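Local coordinates for protein anopheles gambiae adenosine kinase (Anopheles gambiae, PDB 3LOO) that phosphorylates adenosine at its 5'-hydroxyl to give AMP, as an adenosine kinase of the pfkB carbohydrate kinase family, at residues S82-L87 with V126-S131; V89-L94 with R98-F103; S196-A201 with R206-N211. All blocks are in the same frame, centred on the assembly; numbering follows the deposited sequence.

Contact 1 of 3, residues S82-L87 with V126-S131; sequences SVQNSL and VQYQRS. With B4P (bis(adenosine)-5'-tetraphosphate), chain D.
Q84 and Y128 make the one side-chain touch between the first turn of helix 82-94 and strand 125-131, while the same helix end holds one adenosine moiety of the bound bis(adenosine) tetraphosphate. S82 starts the helix, and its backbone N donates to N3A of the ligand over 3.2 Å with a fairly straight N-H (157°). Its OG is bonded to D317, and the helix lies here against strand 179-183. Q84 has CG anti to the backbone N (chi1 -163°) and an extended chain beyond it, which carries the amide out toward the strand. Y128 OH donates to Q84 OE1, modelled at only 2.4 Å, so that the bond is plausible but its exact length doubtful. OE1 lies at the edge of the phenol ring, near its plane, and the amide is turned steeply against the ring. The other end of that amide is held as well, NE2 bonding to G80 O. On the ring of Y128, V126 CB sits over the centre of one face, 4.1 Å above the plane. G80 and G81 probably correspond to the di-glycine of the pfkB family, placed just ahead of the helix, and G81 N also bonds the ligand; this is consistent with the adenosine subsite of the ribokinase-like fold. N85 ND2 reaches the ribose, donating to O3E of the ligand over 3.1 Å at 152°, and D317 OD2 is a second partner of the same ND2.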
loop_
_atom_site.group_PDB
_atom_site.type_symbol
_atom_site.label_atom_id
_atom_site.label_comp_id
_atom_site.label_asym_id
_atom_site.label_seq_id
_atom_site.Cartn_x
_atom_site.Cartn_y
_atom_site.Cartn_z
ATOM N N SER A 82 4.408 -1.167 1.030
ATOM C CA SER A 82 2.949 -1.226 1.145
ATOM C C SER A 82 2.272 -2.175 0.115
ATOM O O SER A 82 1.589 -3.109 0.495
ATOM C CB SER A 82 2.382 0.186 0.999
ATOM O OG SER A 82 0.979 0.164 1.165
ATOM N N VAL A 83 2.458 -1.909 -1.170
ATOM C CA VAL A 83 1.791 -2.666 -2.224
ATOM C C VAL A 83 2.312 -4.109 -2.232
ATOM O O VAL A 83 1.537 -5.048 -2.383
ATOM C CB VAL A 83 2.025 -2.017 -3.655
ATOM C CG1 VAL A 83 1.443 -2.936 -4.774
ATOM C CG2 VAL A 83 1.415 -0.634 -3.706
ATOM N N GLN A 84 3.627 -4.284 -2.062
ATOM C CA GLN A 84 4.185 -5.619 -1.904
ATOM C C GLN A 84 3.524 -6.438 -0.789
ATOM O O GLN A 84 3.150 -7.604 -1.021
ATOM C CB GLN A 84 5.711 -5.586 -1.733
ATOM C CG GLN A 84 6.319 -6.968 -1.993
ATOM C CD GLN A 84 7.828 -6.938 -2.226
ATOM O OE1 GLN A 84 8.312 -7.601 -3.130
ATOM N NE2 GLN A 84 8.581 -6.216 -1.365
ATOM N N ASN A 85 3.382 -5.835 0.393
ATOM C CA ASN A 85 2.705 -6.459 1.525
ATOM C C ASN A 85 1.277 -6.890 1.148
ATOM O O ASN A 85 0.854 -7.992 1.471
ATOM C CB ASN A 85 2.512 -5.473 2.691
ATOM C CG ASN A 85 3.779 -5.207 3.507
ATOM O OD1 ASN A 85 4.747 -5.967 3.483
ATOM N ND2 ASN A 85 3.767 -4.073 4.220
ATOM N N SER A 86 0.531 -5.977 0.513
ATOM C CA SER A 86 -0.852 -6.241 0.143
ATOM C C SER A 86 -0.958 -7.422 -0.847
ATOM O O SER A 86 -1.808 -8.299 -0.697
ATOM C CB SER A 86 -1.496 -4.965 -0.419
ATOM O OG SER A 86 -1.771 -4.018 0.621
ATOM N N LEU A 87 -0.101 -7.428 -1.861
ATOM C CA LEU A 87 -0.089 -8.533 -2.826
ATOM C C LEU A 87 0.327 -9.887 -2.188
ATOM O O LEU A 87 -0.220 -10.941 -2.553
ATOM C CB LEU A 87 0.762 -8.166 -4.048
ATOM C CG LEU A 87 -0.024 -7.493 -5.161
ATOM C CD1 LEU A 87 -0.763 -6.227 -4.765
ATOM C CD2 LEU A 87 0.920 -7.218 -6.377
ATOM N N VAL A 126 6.945 -11.679 -8.950
ATOM C CA VAL A 126 7.667 -10.415 -8.810
ATOM C C VAL A 126 8.413 -10.095 -10.093
ATOM O O VAL A 126 9.141 -10.924 -10.617
ATOM C CB VAL A 126 8.664 -10.363 -7.616
ATOM C CG1 VAL A 126 8.000 -10.883 -6.363
ATOM C CG2 VAL A 126 9.876 -11.134 -7.931
ATOM N N GLN A 127 8.198 -8.893 -10.579
ATOM C CA GLN A 127 8.834 -8.451 -11.816
ATOM C C GLN A 127 9.631 -7.192 -11.520
ATOM O O GLN A 127 9.284 -6.088 -11.938
ATOM C CB GLN A 127 7.770 -8.279 -12.884
ATOM C CG GLN A 127 7.121 -9.617 -13.268
ATOM C CD GLN A 127 8.044 -10.525 -14.079
ATOM O OE1 GLN A 127 8.048 -11.752 -13.897
ATOM N NE2 GLN A 127 8.806 -9.935 -15.000
ATOM N N TYR A 128 10.670 -7.383 -10.703
ATOM C CA TYR A 128 11.515 -6.272 -10.237
ATOM C C TYR A 128 12.387 -5.726 -11.369
ATOM O O TYR A 128 13.043 -6.494 -12.071
ATOM C CB TYR A 128 12.470 -6.707 -9.116
ATOM C CG TYR A 128 11.883 -7.079 -7.759
ATOM C CD1 TYR A 128 10.675 -6.537 -7.267
ATOM C CD2 TYR A 128 12.565 -7.981 -6.952
ATOM C CE1 TYR A 128 10.190 -6.919 -5.982
ATOM C CE2 TYR A 128 12.104 -8.332 -5.677
ATOM C CZ TYR A 128 10.920 -7.807 -5.199
ATOM O OH TYR A 128 10.496 -8.232 -3.925
ATOM N N GLN A 129 12.399 -4.409 -11.524
ATOM C CA GLN A 129 13.489 -3.723 -12.201
ATOM C C GLN A 129 14.715 -3.756 -11.256
ATOM O O GLN A 129 14.576 -3.830 -10.037
ATOM C CB GLN A 129 13.070 -2.274 -12.526
ATOM C CG GLN A 129 14.063 -1.452 -13.348
ATOM C CD GLN A 129 13.488 -0.110 -13.777
ATOM O OE1 GLN A 129 12.467 0.332 -13.275
ATOM N NE2 GLN A 129 14.156 0.548 -14.707
ATOM N N ARG A 130 15.911 -3.737 -11.832
ATOM C CA ARG A 130 17.150 -3.877 -11.066
ATOM C C ARG A 130 17.959 -2.623 -11.240
ATOM O O ARG A 130 18.194 -2.187 -12.358
ATOM C CB ARG A 130 17.997 -5.069 -11.550
ATOM C CG ARG A 130 17.395 -6.405 -11.300
ATOM C CD ARG A 130 17.378 -6.593 -9.855
ATOM N NE ARG A 130 16.712 -7.821 -9.492
ATOM C CZ ARG A 130 16.972 -8.496 -8.377
ATOM N NH1 ARG A 130 17.942 -8.082 -7.525
ATOM N NH2 ARG A 130 16.277 -9.605 -8.147
ATOM N N SER A 131 18.371 -2.033 -10.129
ATOM C CA SER A 131 19.331 -0.930 -10.157
ATOM C C SER A 131 20.726 -1.467 -9.808
ATOM O O SER A 131 20.927 -2.091 -8.749
ATOM C CB SER A 131 18.925 0.136 -9.147
ATOM O OG SER A 131 19.789 1.253 -9.231
HETATM P PA B4P D . 1.930 0.595 8.941
HETATM O O1A B4P D . 2.287 -0.534 9.895
HETATM O O2A B4P D . 2.345 2.011 9.337
HETATM O O3A B4P D . 0.326 0.651 8.923
HETATM P PB B4P D . -0.498 0.484 7.568
HETATM O O1B B4P D . -0.402 -0.945 7.028
HETATM O O2B B4P D . -0.318 1.660 6.623
HETATM O O3B B4P D . -1.840 0.604 8.544
HETATM P PG B4P D . -3.010 1.709 8.483
HETATM O O1G B4P D . -2.767 2.843 9.419
HETATM O O2G B4P D . -3.163 2.098 7.026
HETATM O O3G B4P D . -4.326 0.910 8.925
HETATM P PD B4P D . -5.221 1.001 10.264
HETATM O O1D B4P D . -4.307 1.200 11.416
HETATM O O2D B4P D . -6.420 1.889 10.083
HETATM O O5E B4P D . 2.424 0.241 7.433
HETATM C C5E B4P D . 3.718 -0.321 7.434
HETATM C C4E B4P D . 4.318 -0.502 6.069
HETATM O O4E B4P D . 4.426 0.721 5.339
HETATM C C3E B4P D . 5.739 -0.959 6.251
HETATM O O3E B4P D . 5.719 -2.365 5.935
HETATM C C2E B4P D . 6.540 -0.186 5.209
HETATM O O2E B4P D . 7.377 -0.990 4.367
HETATM C C1E B4P D . 5.465 0.572 4.407
HETATM N N9A B4P D . 5.981 1.891 4.001
HETATM C C8A B4P D . 6.317 2.950 4.794
HETATM N N7A B4P D . 6.760 3.958 3.986
HETATM C C5A B4P D . 6.740 3.529 2.689
HETATM C C6A B4P D . 7.059 4.100 1.446
HETATM N N6A B4P D . 7.568 5.364 1.312
HETATM N N1A B4P D . 6.911 3.351 0.324
HETATM C C2A B4P D . 6.413 2.090 0.380
HETATM N N3A B4P D . 6.088 1.529 1.556
HETATM C C4A B4P D . 6.232 2.227 2.712
HETATM O O5F B4P D . -5.698 -0.528 10.320
HETATM C C5F B4P D . -6.195 -1.206 9.173
HETATM C C4F B4P D . -6.984 -2.409 9.689
HETATM O O4F B4P D . -6.242 -3.158 10.668
HETATM C C3F B4P D . -8.213 -1.963 10.462
HETATM O O3F B4P D . -9.252 -1.623 9.552
HETATM C C2F B4P D . -8.516 -3.181 11.313
HETATM O O2F B4P D . -9.255 -4.157 10.552
HETATM C C1F B4P D . -7.111 -3.697 11.673
HETATM N N9B B4P D . -6.740 -3.097 12.994
HETATM C C8B B4P D . -5.919 -2.045 13.184
HETATM N N7B B4P D . -5.807 -1.747 14.501
HETATM C C5B B4P D . -6.568 -2.616 15.198
HETATM C C6B B4P D . -6.874 -2.812 16.542
HETATM N N6B B4P D . -6.316 -1.997 17.472
HETATM N N1B B4P D . -7.711 -3.833 16.906
HETATM C C2B B4P D . -8.268 -4.652 15.980
HETATM N N3B B4P D . -8.016 -4.499 14.649
HETATM C C4B B4P D . -7.188 -3.503 14.202
#

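Contact 2 of 3, residues V89-L94 with R98-F103; sequences VAQWIL and RTAIFF
L94 and T99 meet methyl to methyl, their side chains slanting past each other as the chain leaves helix 82-94 and enters strand 100-107. L94 CD2 lies 3.7 Å from T99 CG2 and 3.8 Å from T99 CB, so a single branch of the leucine does the touching. Both residues send their CB across the gap, and the threonine shares out its two branches: CG2, anti to the backbone N, goes to the leucine, whereas OG1 is bonded back to R96 O in the turn. Q91, nearly one helix turn before L94, approaches differently. Its CG stands beside the backbone N (chi1 -82°) and the chain bends again at chi2 (-67°), which folds the amide over toward the strand's beginning instead of letting it run out along the helix. Q91 CD comes to rest 3.9 Å from A100 N and 4.0 Å from T99 N, and the amide thus sits against backbone nitrogens more than against side chains, while A100 directs its CB back toward the helix. R98, just ahead, points away; its NE makes a salt bridge with D23, and its positive phi (77°) helps swing the chain round into the strand. I101 likewise faces the other side of the sheet and packs on Y173. T99 also touches L328 of helix 315-328, a second helix on the same side of the sheet. Such a short helix-to-strand return, with a helix flank laid on the residues leading into a parallel strand, is common in layered alpha/beta folds, here that of the ribokinase-like family.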
loop_
_atom_site.group_PDB
_atom_site.type_symbol
_atom_site.label_atom_id
_atom_site.label_comp_id
_atom_site.label_asym_id
_atom_site.label_seq_id
_atom_site.Cartn_x
_atom_site.Cartn_y
_atom_site.Cartn_z
ATOM N N VAL A 89 -0.269 -10.732 1.055
ATOM C CA VAL A 89 -1.485 -11.124 1.779
ATOM C C VAL A 89 -2.568 -11.664 0.834
ATOM O O VAL A 89 -3.124 -12.729 1.095
ATOM C CB VAL A 89 -2.006 -9.988 2.750
ATOM C CG1 VAL A 89 -3.412 -10.333 3.401
ATOM C CG2 VAL A 89 -0.929 -9.664 3.813
ATOM N N ALA A 90 -2.862 -10.945 -0.258
ATOM C CA ALA A 90 -3.773 -11.441 -1.273
ATOM C C ALA A 90 -3.412 -12.837 -1.855
ATOM O O ALA A 90 -4.294 -13.681 -2.052
ATOM C CB ALA A 90 -3.920 -10.415 -2.420
ATOM N N GLN A 91 -2.140 -13.062 -2.168
ATOM C CA GLN A 91 -1.678 -14.364 -2.632
ATOM C C GLN A 91 -1.820 -15.478 -1.567
ATOM O O GLN A 91 -2.203 -16.635 -1.877
ATOM C CB GLN A 91 -0.230 -14.236 -3.100
ATOM C CG GLN A 91 -0.132 -13.706 -4.505
ATOM C CD GLN A 91 -0.682 -14.695 -5.558
ATOM O OE1 GLN A 91 -0.906 -15.885 -5.288
ATOM N NE2 GLN A 91 -0.866 -14.204 -6.752
ATOM N N TRP A 92 -1.543 -15.121 -0.323
ATOM C CA TRP A 92 -1.622 -16.088 0.755
ATOM C C TRP A 92 -3.062 -16.583 0.853
ATOM O O TRP A 92 -3.320 -17.795 0.921
ATOM C CB TRP A 92 -1.133 -15.486 2.071
ATOM C CG TRP A 92 -1.463 -16.377 3.237
ATOM C CD1 TRP A 92 -0.959 -17.639 3.489
ATOM C CD2 TRP A 92 -2.375 -16.097 4.292
ATOM N NE1 TRP A 92 -1.507 -18.151 4.645
ATOM C CE2 TRP A 92 -2.381 -17.227 5.157
ATOM C CE3 TRP A 92 -3.190 -15.003 4.602
ATOM C CZ2 TRP A 92 -3.187 -17.294 6.300
ATOM C CZ3 TRP A 92 -3.985 -15.068 5.758
ATOM C CH2 TRP A 92 -3.971 -16.211 6.587
ATOM N N ILE A 93 -4.006 -15.645 0.811
ATOM C CA ILE A 93 -5.439 -15.980 0.811
ATOM C C ILE A 93 -5.847 -16.755 -0.461
ATOM O O ILE A 93 -6.534 -17.765 -0.392
ATOM C CB ILE A 93 -6.311 -14.705 1.023
ATOM C CG1 ILE A 93 -5.986 -14.058 2.386
ATOM C CG2 ILE A 93 -7.831 -15.013 0.859
ATOM C CD1 ILE A 93 -6.510 -12.677 2.556
ATOM N N LEU A 94 -5.396 -16.312 -1.624
ATOM C CA LEU A 94 -5.767 -16.981 -2.858
ATOM C C LEU A 94 -5.268 -18.428 -2.937
ATOM O O LEU A 94 -5.971 -19.296 -3.471
ATOM C CB LEU A 94 -5.212 -16.204 -4.043
ATOM C CG LEU A 94 -6.069 -15.304 -4.955
ATOM C CD1 LEU A 94 -7.517 -15.008 -4.521
ATOM C CD2 LEU A 94 -5.273 -14.049 -5.401
ATOM N N ARG A 98 1.017 -16.681 -8.747
ATOM C CA ARG A 98 1.093 -15.905 -10.009
ATOM C C ARG A 98 -0.174 -15.175 -10.368
ATOM O O ARG A 98 -0.236 -14.539 -11.424
ATOM C CB ARG A 98 1.571 -16.784 -11.195
ATOM C CG ARG A 98 3.015 -17.288 -11.088
ATOM C CD ARG A 98 3.321 -18.276 -12.255
ATOM N NE ARG A 98 2.885 -17.729 -13.553
ATOM C CZ ARG A 98 3.643 -17.031 -14.390
ATOM N NH1 ARG A 98 4.895 -16.764 -14.079
ATOM N NH2 ARG A 98 3.144 -16.608 -15.558
ATOM N N THR A 99 -1.179 -15.247 -9.499
ATOM C CA THR A 99 -2.426 -14.522 -9.698
ATOM C C THR A 99 -2.157 -12.984 -9.637
ATOM O O THR A 99 -2.808 -12.216 -10.349
ATOM C CB THR A 99 -3.541 -14.957 -8.715
ATOM O OG1 THR A 99 -3.714 -16.379 -8.787
ATOM C CG2 THR A 99 -4.875 -14.335 -9.085
ATOM N N ALA A 100 -1.194 -12.569 -8.798
ATOM C CA ALA A 100 -0.783 -11.151 -8.720
ATOM C C ALA A 100 0.650 -10.944 -9.201
ATOM O O ALA A 100 1.546 -11.774 -8.927
ATOM C CB ALA A 100 -0.975 -10.592 -7.297
ATOM N N ILE A 101 0.848 -9.864 -9.956
ATOM C CA ILE A 101 2.150 -9.456 -10.449
ATOM C C ILE A 101 2.591 -8.143 -9.734
ATOM O O ILE A 101 1.786 -7.219 -9.623
ATOM C CB ILE A 101 2.092 -9.178 -11.960
ATOM C CG1 ILE A 101 1.760 -10.484 -12.734
ATOM C CG2 ILE A 101 3.430 -8.634 -12.445
ATOM C CD1 ILE A 101 1.323 -10.184 -14.152
ATOM N N PHE A 102 3.831 -8.097 -9.242
ATOM C CA PHE A 102 4.366 -6.886 -8.604
ATOM C C PHE A 102 5.456 -6.222 -9.462
ATOM O O PHE A 102 6.416 -6.882 -9.866
ATOM C CB PHE A 102 4.887 -7.175 -7.164
ATOM C CG PHE A 102 5.488 -5.927 -6.474
ATOM C CD1 PHE A 102 4.664 -4.953 -5.941
ATOM C CD2 PHE A 102 6.836 -5.744 -6.409
ATOM C CE1 PHE A 102 5.181 -3.785 -5.346
ATOM C CE2 PHE A 102 7.386 -4.558 -5.805
ATOM C CZ PHE A 102 6.538 -3.587 -5.276
ATOM N N PHE A 103 5.313 -4.916 -9.717
ATOM C CA PHE A 103 6.366 -4.120 -10.358
ATOM C C PHE A 103 6.923 -3.088 -9.368
ATOM O O PHE A 103 6.151 -2.338 -8.745
ATOM C CB PHE A 103 5.873 -3.336 -11.580
ATOM C CG PHE A 103 5.439 -4.181 -12.754
ATOM C CD1 PHE A 103 6.348 -5.018 -13.415
ATOM C CD2 PHE A 103 4.146 -4.062 -13.251
ATOM C CE1 PHE A 103 5.964 -5.767 -14.525
ATOM C CE2 PHE A 103 3.739 -4.807 -14.381
ATOM C CZ PHE A 103 4.673 -5.661 -15.012
#

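Contact 3 of 3, residues S196-A201 with R206-N211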
loop_
_atom_site.group_PDB
_atom_site.type_symbol
_atom_site.label_atom_id
_atom_site.label_comp_id
_atom_site.label_asym_id
_atom_site.label_seq_id
_atom_site.Cartn_x
_atom_site.Cartn_y
_atom_site.Cartn_z
ATOM N N SER A 196 -0.288 6.812 -16.170
ATOM C CA SER A 196 -0.350 6.166 -17.469
ATOM C C SER A 196 -1.173 4.862 -17.335
ATOM O O SER A 196 -2.072 4.588 -18.117
ATOM C CB SER A 196 1.077 5.908 -17.904
ATOM O OG SER A 196 1.087 5.102 -19.026
ATOM N N VAL A 197 -0.933 4.109 -16.267
ATOM C CA VAL A 197 -1.644 2.841 -16.042
ATOM C C VAL A 197 -3.100 3.131 -15.727
ATOM O O VAL A 197 -3.983 2.429 -16.219
ATOM C CB VAL A 197 -0.935 1.980 -14.948
ATOM C CG1 VAL A 197 -1.855 0.882 -14.382
ATOM C CG2 VAL A 197 0.343 1.404 -15.509
ATOM N N ALA A 198 -3.365 4.192 -14.949
ATOM C CA ALA A 198 -4.746 4.563 -14.592
ATOM C C ALA A 198 -5.595 4.986 -15.791
ATOM O O ALA A 198 -6.775 4.616 -15.884
ATOM C CB ALA A 198 -4.771 5.656 -13.447
ATOM N N LYS A 199 -5.002 5.749 -16.708
ATOM C CA LYS A 199 -5.702 6.153 -17.932
ATOM C C LYS A 199 -6.034 4.961 -18.859
ATOM O O LYS A 199 -7.131 4.896 -19.417
ATOM C CB LYS A 199 -4.870 7.187 -18.702
ATOM C CG LYS A 199 -4.953 8.603 -18.110
ATOM C CD LYS A 199 -3.988 9.514 -18.856
ATOM C CE LYS A 199 -4.111 10.968 -18.399
ATOM N NZ LYS A 199 -2.996 11.792 -19.025
ATOM N N GLU A 200 -5.086 4.041 -19.009
ATOM C CA GLU A 200 -5.304 2.846 -19.815
ATOM C C GLU A 200 -6.376 1.977 -19.178
ATOM O O GLU A 200 -7.243 1.422 -19.889
ATOM C CB GLU A 200 -3.998 2.081 -20.047
ATOM C CG GLU A 200 -4.164 0.723 -20.821
ATOM C CD GLU A 200 -4.553 0.874 -22.322
ATOM O OE1 GLU A 200 -4.812 1.997 -22.804
ATOM O OE2 GLU A 200 -4.591 -0.163 -23.020
ATOM N N ALA A 201 -6.367 1.890 -17.841
ATOM C CA ALA A 201 -7.407 1.152 -17.145
ATOM C C ALA A 201 -8.806 1.732 -17.395
ATOM O O ALA A 201 -9.747 0.989 -17.735
ATOM C CB ALA A 201 -7.116 1.059 -15.611
ATOM N N ARG A 206 -11.189 -1.213 -17.007
ATOM C CA ARG A 206 -10.659 -2.016 -15.888
ATOM C C ARG A 206 -10.537 -1.223 -14.563
ATOM O O ARG A 206 -10.513 0.005 -14.567
ATOM C CB ARG A 206 -9.341 -2.681 -16.300
ATOM C CG ARG A 206 -9.523 -3.701 -17.492
ATOM C CD ARG A 206 -8.209 -4.205 -18.029
ATOM N NE ARG A 206 -7.471 -3.204 -18.772
ATOM C CZ ARG A 206 -6.203 -3.311 -19.152
ATOM N NH1 ARG A 206 -5.467 -4.396 -18.843
ATOM N NH2 ARG A 206 -5.665 -2.316 -19.851
ATOM N N MET A 207 -10.493 -1.922 -13.437
ATOM C CA MET A 207 -10.407 -1.248 -12.143
ATOM C C MET A 207 -9.004 -0.733 -11.826
ATOM O O MET A 207 -8.009 -1.451 -11.977
ATOM C CB MET A 207 -10.914 -2.147 -11.025
ATOM C CG MET A 207 -12.442 -2.168 -10.921
ATOM S SD MET A 207 -12.949 -3.325 -9.643
ATOM C CE MET A 207 -12.955 -2.212 -8.242
ATOM N N PHE A 208 -8.940 0.535 -11.437
ATOM C CA PHE A 208 -7.684 1.163 -10.950
ATOM C C PHE A 208 -7.977 1.596 -9.507
ATOM O O PHE A 208 -9.007 2.228 -9.201
ATOM C CB PHE A 208 -7.184 2.299 -11.846
ATOM C CG PHE A 208 -5.886 2.911 -11.367
ATOM C CD1 PHE A 208 -4.680 2.397 -11.782
ATOM C CD2 PHE A 208 -5.893 3.963 -10.423
ATOM C CE1 PHE A 208 -3.483 2.919 -11.319
ATOM C CE2 PHE A 208 -4.696 4.491 -9.918
ATOM C CZ PHE A 208 -3.481 3.952 -10.378
ATOM N N MET A 209 -7.097 1.174 -8.619
ATOM C CA MET A 209 -7.295 1.347 -7.203
ATOM C C MET A 209 -5.990 1.920 -6.633
ATOM O O MET A 209 -4.890 1.663 -7.151
ATOM C CB MET A 209 -7.657 0.001 -6.551
ATOM C CG MET A 209 -8.915 -0.671 -7.201
ATOM S SD MET A 209 -9.188 -2.337 -6.629
ATOM C CE MET A 209 -8.069 -3.210 -7.729
ATOM N N MET A 210 -6.112 2.691 -5.564
ATOM C CA MET A 210 -4.915 3.266 -4.946
ATOM C C MET A 210 -5.131 3.519 -3.470
ATOM O O MET A 210 -6.239 3.439 -2.962
ATOM C CB MET A 210 -4.436 4.532 -5.678
ATOM C CG MET A 210 -5.423 5.709 -5.702
ATOM S SD MET A 210 -4.622 7.332 -5.985
ATOM C CE MET A 210 -3.915 7.621 -4.344
ATOM N N ASN A 211 -4.037 3.814 -2.787
ATOM C CA ASN A 211 -4.077 4.015 -1.362
ATOM C C ASN A 211 -3.554 5.426 -1.105
ATOM O O ASN A 211 -2.600 5.864 -1.790
ATOM C CB ASN A 211 -3.117 3.030 -0.722
ATOM C CG ASN A 211 -3.439 2.769 0.699
ATOM O OD1 ASN A 211 -3.372 3.673 1.543
ATOM N ND2 ASN A 211 -3.838 1.522 0.994
#
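The beta-alpha-beta unit made by strand 179-183, helix 187-203 and strand 207-211 is packed on its returning side by A198, A201 and F208. In these segments the helix and strand axes run 7.9 Å apart, roughly antiparallel at 146°, as the chain doubles back. F208 has CG anti to the backbone N (chi1 -178°), and its ring is laid flat beneath the helix. A198 CB stands almost exactly over the middle of that ring, 3.4 Å from the centroid and 3° off the normal, a CH-pi contact in which the methyl is nearly equidistant from all six carbons. V197 comes from another direction: its CG1 meets the ring edge at CE1 over 4.0 Å, with the two side chains about at right angles. One turn on, A201 CB rests 4.0 Å from F208 CB. The last turn of the helix is tied to the strand's approach by the backbone, R206 N donating to A201 O over 2.7 Å along a bent path, the donor tilted out of the carbonyl plane; T204 OG1 is a second partner of that oxygen. Beside it, R206 folds back over the helix so that NH2 approaches E200 CG at 3.5 Å, near the guanidinium plane. The salt bridge to E200 OE2 is long, 4.0 Å, with carboxylate and guanidinium nearly perpendicular. The guanidinium is held more firmly elsewhere, NE bonding to T204 OG1 and NH1 to the carbonyls of L174 and A177. A198 over the ring and A201 against F208 CB are small enough for the crossover helix to lie close to the sheet, the layered packing of a Rossmann-like alpha/beta core.

Overall arrangement
From the N terminus, helix 82-94 supplies the first segments of contacts 1 and 2. Contact 2 closes a tight turn, where the chain leaves the helix for strand 100-107; contact 1 closes the longer excursion through helix 110-122 to strand 125-131 and therefore encloses contact 2. The two touch: Q127 N lies 2.8 Å from F102 O, a probable bond between neighbouring strands, and L87 CD2 packs at 3.4 Å from I101 O. Contact 3 comes later, in series, its centre about 17 Å from that of contact 1 and 18 Å from that of contact 2. All three fasten helices to one sheet, contact 1 at edge strand 125-131, contact 2 at its neighbour 100-107, contact 3 in its interior.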